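Long-range contact in uncharacterized protein (Pseudomonas aeruginosa UCBPP-PA14, PDB 3FD9), which acts as an antiactivator of the type III secretion regulon, probably by disrupting self-association and DNA binding of the transcriptional activator ExsA: residues W122-L136 and Q165-L179. Residues are numbered along the deposited sequence; the frame is centred on the assembly and turned at random.
Sequences WRLSLVELETQSRQL and QARTQEQVAELAGKL
Trp-122 packs against Leu-175, Lys-178 and Leu-179 at one end of an antiparallel helix-helix contact, where segments 122-136 and 165-179 pair lengthwise within helices 119-147 and 157-189. The segment axes approach to 9.9 Å, with 154° between their N-to-C directions, and the nearest-CA pairs advance by alternating steps of three and four residues, from Trp-122 with Leu-175 to Ser-133 with Gln-165. The Trp-122 indole lies across the Lys-178 chain at about a right angle; Lys-178 CB makes a CH-pi contact 3.7 Å from the centroid of the Trp-122 six-membered ring, 25° off its normal. Extended beyond CG, the lysine carries CD over the same face, near the rim, and NZ on to a weak salt bridge with Glu-174. Leu-179 CD2 touches the indole edge and also sits over the centre of the Arg-123 guanidinium, which is paired with Glu-112, while Leu-179 CD1 meets Leu-126 CD1 tip to tip at 3.8 Å. This is the helical hairpin of ExsD, and its middle is apolar: Leu-126 CD2 touches Val-172 CG1 and Leu-175 CB (4.0 Å to the latter), and Leu-129 CD1 lies 3.9 Å from Val-172 CG2. Thr-168 is a knob in the hole formed by Leu-129, Gln-132, Ser-133 and Leu-136, its OG1 hydrogen-bonded to Cys-164 O. Bent at chi2, Gln-165 brings NE2 to Ser-133 OG, a 2.9 Å hydrogen bond close to the amide plane (N-H...O 150°). From a second subunit, Arg-145 packs on Leu-129 and Gln-132, and Phe-142 on Leu-136.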
# COMPACT_ATOMS: atom_id res chain seq x y z
N TRP A 122 22.86 -13.30 3.34
CA TRP A 122 22.35 -13.93 2.12
C TRP A 122 20.91 -13.52 1.84
O TRP A 122 20.56 -13.22 0.69
CB TRP A 122 22.45 -15.46 2.21
CG TRP A 122 23.84 -15.96 2.43
CD1 TRP A 122 25.01 -15.27 2.24
CD2 TRP A 122 24.22 -17.28 2.85
NE1 TRP A 122 26.08 -16.08 2.53
CE2 TRP A 122 25.63 -17.31 2.91
CE3 TRP A 122 23.50 -18.43 3.19
CZ2 TRP A 122 26.33 -18.45 3.29
CZ3 TRP A 122 24.20 -19.56 3.58
CH2 TRP A 122 25.61 -19.56 3.62
N ARG A 123 20.08 -13.52 2.88
CA ARG A 123 18.65 -13.24 2.72
C ARG A 123 18.41 -11.88 2.10
O ARG A 123 17.71 -11.77 1.08
CB ARG A 123 17.91 -13.35 4.05
CG ARG A 123 17.74 -14.78 4.53
CD ARG A 123 16.83 -14.89 5.73
NE ARG A 123 16.77 -16.27 6.20
CZ ARG A 123 16.28 -17.28 5.49
NH1 ARG A 123 15.80 -17.08 4.27
NH2 ARG A 123 16.27 -18.51 6.00
N LEU A 124 18.97 -10.84 2.71
CA LEU A 124 18.76 -9.49 2.20
C LEU A 124 19.38 -9.33 0.82
O LEU A 124 18.84 -8.63 -0.03
CB LEU A 124 19.28 -8.44 3.18
CG LEU A 124 20.78 -8.32 3.42
CD1 LEU A 124 21.42 -7.43 2.37
CD2 LEU A 124 21.03 -7.78 4.82
N SER A 125 20.50 -10.01 0.59
CA SER A 125 21.12 -9.99 -0.73
C SER A 125 20.13 -10.48 -1.78
O SER A 125 20.08 -9.96 -2.89
CB SER A 125 22.39 -10.84 -0.76
OG SER A 125 23.40 -10.27 0.05
N LEU A 126 19.34 -11.49 -1.42
CA LEU A 126 18.28 -11.95 -2.31
C LEU A 126 17.31 -10.81 -2.58
O LEU A 126 16.97 -10.55 -3.73
CB LEU A 126 17.52 -13.13 -1.70
CG LEU A 126 17.99 -14.51 -2.14
CD1 LEU A 126 16.98 -15.57 -1.73
CD2 LEU A 126 18.23 -14.53 -3.64
N VAL A 127 16.89 -10.14 -1.52
CA VAL A 127 15.95 -9.03 -1.65
C VAL A 127 16.46 -8.02 -2.67
O VAL A 127 15.72 -7.60 -3.55
CB VAL A 127 15.73 -8.33 -0.30
CG1 VAL A 127 14.86 -7.09 -0.50
CG2 VAL A 127 15.08 -9.28 0.69
N GLU A 128 17.73 -7.65 -2.56
CA GLU A 128 18.32 -6.68 -3.48
C GLU A 128 18.49 -7.29 -4.86
O GLU A 128 18.49 -6.58 -5.87
CB GLU A 128 19.65 -6.18 -2.94
CG GLU A 128 19.51 -5.32 -1.70
CD GLU A 128 20.85 -4.98 -1.07
OE1 GLU A 128 21.87 -4.99 -1.80
OE2 GLU A 128 20.88 -4.71 0.15
N LEU A 129 18.65 -8.60 -4.90
CA LEU A 129 18.81 -9.31 -6.16
C LEU A 129 17.47 -9.45 -6.86
O LEU A 129 17.41 -9.48 -8.09
CB LEU A 129 19.43 -10.69 -5.93
CG LEU A 129 20.95 -10.72 -5.83
CD1 LEU A 129 21.47 -12.14 -5.93
CD2 LEU A 129 21.54 -9.86 -6.93
N GLU A 130 16.40 -9.53 -6.08
CA GLU A 130 15.06 -9.62 -6.63
C GLU A 130 14.70 -8.27 -7.25
O GLU A 130 14.24 -8.19 -8.39
CB GLU A 130 14.06 -9.98 -5.53
CG GLU A 130 12.85 -10.78 -6.01
CD GLU A 130 13.17 -12.25 -6.22
OE1 GLU A 130 12.76 -12.81 -7.27
OE2 GLU A 130 13.82 -12.86 -5.34
N THR A 131 14.92 -7.21 -6.48
CA THR A 131 14.75 -5.84 -6.96
C THR A 131 15.49 -5.58 -8.28
O THR A 131 14.90 -5.12 -9.25
CB THR A 131 15.26 -4.84 -5.91
OG1 THR A 131 14.52 -5.01 -4.70
CG2 THR A 131 15.10 -3.40 -6.41
N GLN A 132 16.79 -5.86 -8.30
CA GLN A 132 17.59 -5.69 -9.51
C GLN A 132 16.97 -6.48 -10.64
O GLN A 132 16.99 -6.06 -11.80
CB GLN A 132 19.03 -6.16 -9.27
CG GLN A 132 19.84 -6.42 -10.55
CD GLN A 132 20.31 -5.13 -11.24
OE1 GLN A 132 19.88 -4.03 -10.88
NE2 GLN A 132 21.19 -5.28 -12.22
N SER A 133 16.40 -7.63 -10.31
CA SER A 133 15.75 -8.48 -11.29
C SER A 133 14.51 -7.79 -11.83
O SER A 133 14.35 -7.63 -13.04
CB SER A 133 15.37 -9.82 -10.66
OG SER A 133 14.94 -10.74 -11.65
N ARG A 134 13.63 -7.37 -10.92
CA ARG A 134 12.43 -6.64 -11.28
C ARG A 134 12.80 -5.46 -12.15
O ARG A 134 12.21 -5.24 -13.21
CB ARG A 134 11.72 -6.14 -10.02
CG ARG A 134 10.24 -5.90 -10.20
CD ARG A 134 9.42 -7.12 -9.80
NE ARG A 134 10.11 -8.39 -10.05
CZ ARG A 134 10.01 -9.09 -11.18
NH1 ARG A 134 9.25 -8.65 -12.17
NH2 ARG A 134 10.69 -10.23 -11.32
N GLN A 135 13.79 -4.69 -11.70
CA GLN A 135 14.25 -3.51 -12.42
C GLN A 135 14.62 -3.82 -13.86
O GLN A 135 14.36 -3.02 -14.76
CB GLN A 135 15.43 -2.86 -11.69
CG GLN A 135 15.01 -2.09 -10.46
CD GLN A 135 13.86 -1.15 -10.76
OE1 GLN A 135 13.80 -0.55 -11.84
NE2 GLN A 135 12.93 -1.03 -9.82
N LEU A 136 15.24 -4.97 -14.07
CA LEU A 136 15.64 -5.38 -15.41
C LEU A 136 14.43 -5.75 -16.28
O LEU A 136 14.47 -5.63 -17.50
CB LEU A 136 16.64 -6.53 -15.36
CG LEU A 136 18.02 -6.25 -14.77
CD1 LEU A 136 18.82 -7.53 -14.66
CD2 LEU A 136 18.76 -5.22 -15.60
N GLN A 165 20.48 -9.93 -16.70
CA GLN A 165 19.44 -10.77 -16.13
C GLN A 165 19.98 -12.17 -15.88
O GLN A 165 19.72 -12.77 -14.83
CB GLN A 165 18.22 -10.82 -17.05
CG GLN A 165 17.01 -11.51 -16.43
CD GLN A 165 16.38 -10.69 -15.31
OE1 GLN A 165 15.87 -9.59 -15.54
NE2 GLN A 165 16.40 -11.23 -14.10
N ALA A 166 20.75 -12.68 -16.83
CA ALA A 166 21.39 -13.99 -16.69
C ALA A 166 22.27 -14.03 -15.44
O ALA A 166 22.07 -14.88 -14.57
CB ALA A 166 22.21 -14.32 -17.93
N ARG A 167 23.24 -13.13 -15.36
CA ARG A 167 24.10 -13.03 -14.20
C ARG A 167 23.28 -12.97 -12.92
O ARG A 167 23.42 -13.81 -12.03
CB ARG A 167 25.00 -11.80 -14.29
CG ARG A 167 25.73 -11.45 -13.00
CD ARG A 167 26.71 -12.54 -12.58
NE ARG A 167 27.72 -12.80 -13.61
CZ ARG A 167 27.78 -13.92 -14.33
NH1 ARG A 167 26.90 -14.90 -14.12
NH2 ARG A 167 28.73 -14.08 -15.25
N THR A 168 22.40 -11.98 -12.84
CA THR A 168 21.52 -11.83 -11.69
C THR A 168 20.89 -13.17 -11.36
O THR A 168 20.84 -13.57 -10.20
CB THR A 168 20.42 -10.79 -11.94
OG1 THR A 168 21.01 -9.49 -12.06
CG2 THR A 168 19.42 -10.78 -10.80
N GLN A 169 20.42 -13.86 -12.39
CA GLN A 169 19.76 -15.14 -12.22
C GLN A 169 20.70 -16.19 -11.64
O GLN A 169 20.29 -17.03 -10.84
CB GLN A 169 19.19 -15.63 -13.55
CG GLN A 169 17.87 -16.36 -13.44
CD GLN A 169 16.77 -15.49 -12.86
OE1 GLN A 169 16.73 -15.25 -11.65
NE2 GLN A 169 15.87 -15.01 -13.71
N GLU A 170 21.96 -16.14 -12.04
CA GLU A 170 22.95 -17.11 -11.59
C GLU A 170 23.15 -17.00 -10.08
O GLU A 170 23.09 -18.00 -9.37
CB GLU A 170 24.30 -16.90 -12.28
CG GLU A 170 24.22 -16.72 -13.80
CD GLU A 170 23.90 -18.01 -14.54
OE1 GLU A 170 23.29 -18.92 -13.94
OE2 GLU A 170 24.24 -18.10 -15.74
N GLN A 171 23.39 -15.78 -9.61
CA GLN A 171 23.67 -15.58 -8.20
C GLN A 171 22.46 -15.87 -7.33
O GLN A 171 22.61 -16.31 -6.19
CB GLN A 171 24.23 -14.18 -7.93
CG GLN A 171 23.70 -13.08 -8.81
CD GLN A 171 24.69 -11.94 -8.96
OE1 GLN A 171 24.31 -10.78 -9.09
NE2 GLN A 171 25.98 -12.27 -8.93
N VAL A 172 21.27 -15.62 -7.85
CA VAL A 172 20.07 -16.01 -7.12
C VAL A 172 20.10 -17.53 -6.91
O VAL A 172 19.85 -18.02 -5.81
CB VAL A 172 18.78 -15.57 -7.84
CG1 VAL A 172 17.57 -16.30 -7.27
CG2 VAL A 172 18.58 -14.08 -7.71
N ALA A 173 20.42 -18.27 -7.97
CA ALA A 173 20.50 -19.72 -7.89
C ALA A 173 21.48 -20.15 -6.80
O ALA A 173 21.20 -21.09 -6.05
CB ALA A 173 20.92 -20.30 -9.23
N GLU A 174 22.62 -19.46 -6.73
CA GLU A 174 23.63 -19.78 -5.73
C GLU A 174 23.13 -19.47 -4.32
O GLU A 174 23.08 -20.36 -3.47
CB GLU A 174 24.93 -19.02 -6.01
CG GLU A 174 25.90 -19.04 -4.84
CD GLU A 174 27.22 -18.36 -5.15
OE1 GLU A 174 27.54 -18.18 -6.35
OE2 GLU A 174 27.95 -18.01 -4.20
N LEU A 175 22.78 -18.21 -4.09
CA LEU A 175 22.22 -17.80 -2.81
C LEU A 175 21.11 -18.76 -2.37
O LEU A 175 21.16 -19.33 -1.28
CB LEU A 175 21.67 -16.38 -2.90
CG LEU A 175 22.63 -15.21 -2.65
CD1 LEU A 175 23.29 -15.35 -1.29
CD2 LEU A 175 23.68 -15.12 -3.74
N ALA A 176 20.11 -18.94 -3.23
CA ALA A 176 19.02 -19.86 -2.94
C ALA A 176 19.56 -21.25 -2.60
O ALA A 176 18.94 -21.99 -1.85
CB ALA A 176 18.06 -19.94 -4.10
N GLY A 177 20.72 -21.59 -3.16
CA GLY A 177 21.34 -22.88 -2.90
C GLY A 177 21.86 -22.98 -1.49
O GLY A 177 21.52 -23.91 -0.75
N LYS A 178 22.70 -22.01 -1.11
CA LYS A 178 23.25 -21.96 0.24
C LYS A 178 22.14 -21.95 1.29
O LYS A 178 22.25 -22.60 2.33
CB LYS A 178 24.11 -20.71 0.41
CG LYS A 178 25.32 -20.62 -0.50
CD LYS A 178 26.01 -19.27 -0.32
CE LYS A 178 27.35 -19.19 -1.05
NZ LYS A 178 28.00 -17.87 -0.84
N LEU A 179 21.08 -21.20 1.00
CA LEU A 179 19.99 -21.05 1.95
C LEU A 179 19.16 -22.32 2.04
O LEU A 179 18.58 -22.63 3.09
CB LEU A 179 19.09 -19.88 1.54
CG LEU A 179 19.66 -18.48 1.75
CD1 LEU A 179 18.98 -17.48 0.83
CD2 LEU A 179 19.51 -18.04 3.20